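Local structure of protein AggB (Escherichia coli, 4PHX) at residues 13-16 against 17-21. The protein is the minor subunit of aggregative adherence fimbriae type I, an AfaD-like Ig-fold protein that probably contributes to adhesion of enteroaggregative bacteria to host surfaces. Numbering follows the deposited sequence.
Sequences SQLR and DGMKL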
loop_
_atom_site.group_PDB
_atom_site.type_symbol
_atom_site.label_atom_id
_atom_site.label_comp_id
_atom_site.label_asym_id
_atom_site.label_seq_id
_atom_site.Cartn_x
_atom_site.Cartn_y
_atom_site.Cartn_z
ATOM N N SER B 13 14.768 -11.086 -11.422
ATOM C CA SER B 13 15.323 -9.901 -12.071
ATOM C C SER B 13 14.890 -8.621 -11.371
ATOM O O SER B 13 15.402 -7.537 -11.652
ATOM C CB SER B 13 14.869 -9.878 -13.527
ATOM O OG SER B 13 15.038 -11.160 -14.106
ATOM N N GLN B 14 13.948 -8.762 -10.453
ATOM C CA GLN B 14 13.345 -7.631 -9.781
ATOM C C GLN B 14 13.755 -7.635 -8.318
ATOM O O GLN B 14 14.271 -8.631 -7.813
ATOM C CB GLN B 14 11.827 -7.741 -9.874
ATOM C CG GLN B 14 11.214 -8.712 -8.859
ATOM C CD GLN B 14 11.652 -10.174 -9.031
ATOM O OE1 GLN B 14 12.525 -10.502 -9.845
ATOM N NE2 GLN B 14 11.030 -11.061 -8.252
ATOM N N LEU B 15 13.521 -6.519 -7.639
ATOM C CA LEU B 15 13.913 -6.372 -6.253
ATOM C C LEU B 15 12.934 -5.435 -5.602
ATOM O O LEU B 15 12.691 -4.339 -6.120
ATOM C CB LEU B 15 15.323 -5.770 -6.143
ATOM C CG LEU B 15 16.529 -6.650 -6.484
ATOM C CD1 LEU B 15 17.823 -5.879 -6.352
ATOM C CD2 LEU B 15 16.546 -7.846 -5.582
ATOM N N ARG B 16 12.374 -5.845 -4.471
ATOM C CA ARG B 16 11.494 -4.946 -3.738
ATOM C C ARG B 16 12.285 -4.105 -2.747
ATOM O O ARG B 16 13.376 -4.507 -2.294
ATOM C CB ARG B 16 10.364 -5.706 -3.045
ATOM C CG ARG B 16 9.273 -6.181 -3.981
ATOM C CD ARG B 16 8.278 -5.064 -4.317
ATOM N NE ARG B 16 7.153 -5.004 -3.377
ATOM C CZ ARG B 16 6.831 -3.942 -2.639
ATOM N NH1 ARG B 16 7.539 -2.817 -2.722
ATOM N NH2 ARG B 16 5.788 -4.005 -1.816
ATOM N N ASP B 17 11.743 -2.929 -2.433
ATOM C CA ASP B 17 12.373 -2.033 -1.475
ATOM C C ASP B 17 12.615 -2.795 -0.182
ATOM O O ASP B 17 11.739 -3.518 0.284
ATOM C CB ASP B 17 11.479 -0.827 -1.191
ATOM C CG ASP B 17 12.120 0.152 -0.214
ATOM O OD1 ASP B 17 13.327 0.449 -0.362
ATOM O OD2 ASP B 17 11.422 0.624 0.708
ATOM N N GLY B 18 13.814 -2.664 0.374
ATOM C CA GLY B 18 14.109 -3.263 1.663
ATOM C C GLY B 18 14.601 -4.688 1.554
ATOM O O GLY B 18 14.925 -5.310 2.559
ATOM N N MET B 19 14.673 -5.210 0.339
ATOM C CA MET B 19 15.100 -6.587 0.178
ATOM C C MET B 19 16.584 -6.759 0.529
ATOM O O MET B 19 17.406 -5.915 0.193
ATOM C CB MET B 19 14.815 -7.097 -1.234
ATOM C CG MET B 19 15.122 -8.566 -1.364
ATOM S SD MET B 19 14.803 -9.294 -2.969
ATOM C CE MET B 19 16.215 -10.410 -3.041
ATOM N N LYS B 20 16.921 -7.856 1.203
ATOM C CA LYS B 20 18.305 -8.101 1.615
ATOM C C LYS B 20 19.155 -8.710 0.496
ATOM O O LYS B 20 18.875 -9.804 -0.000
ATOM C CB LYS B 20 18.345 -8.997 2.852
ATOM C CG LYS B 20 17.138 -8.850 3.758
ATOM C CD LYS B 20 17.465 -8.106 5.034
ATOM C CE LYS B 20 16.393 -8.339 6.098
ATOM N NZ LYS B 20 16.811 -7.804 7.439
ATOM N N LEU B 21 20.191 -7.988 0.092
ATOM C CA LEU B 21 21.095 -8.504 -0.922
ATOM C C LEU B 21 22.266 -9.204 -0.241
ATOM O O LEU B 21 22.776 -10.219 -0.729
ATOM C CB LEU B 21 21.625 -7.373 -1.786
ATOM C CG LEU B 21 20.779 -6.624 -2.820
ATOM C CD1 LEU B 21 19.443 -7.294 -3.131
ATOM C CD2 LEU B 21 20.602 -5.188 -2.362
#
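Between Arg16 and Met19 the backbone reverses in a type II beta turn, closed by a hydrogen bond from Met19 N to Arg16 O of 3.0 Å, whose N-H...O angle is 148°. Gly18 takes the third position with phi near 88°, where a side chain would press on the carbonyl oxygen of Asp17; glycine therefore fits here. From the far end of the turn the long, unbranched side chain of Met19 points back toward 13-16 and meets Leu15, although the residue itself is exposed. Its CG lies anti to the backbone N (chi1 -174°) and chi2 is also extended, which carries SD to 3.5 Å from Leu15 CD2; a bend at the last torsion then sets CE 3.6 Å from Leu15 CD2, the two side chains crossing at about a right angle. The turn leads from the small sheet of strands 14-15 and 101-102 into strand 20-27, part of a five-stranded sheet of the Ig-like sandwich. Leu15 packs on Leu62 and Leu21 on Val64, both of strand 61-67. Leucine suits both buried places: the fork of Leu15 offers CD2 to Met19 and both methyls to Leu21, whose CD1 sits 3.8 Å from Leu15 CD2. Polar side chains suit the outer part of the turn. Asp17 OD1 accepts a hydrogen bond from Gly99 N, while Asn100 OD1 receives both Asp17 N and Arg16 NH1. Although opposite in charge, Arg16 NH1 and Asp17 OD2 stay 6.2 Å apart, each side chain having a stronger polar partner in residues 99-100.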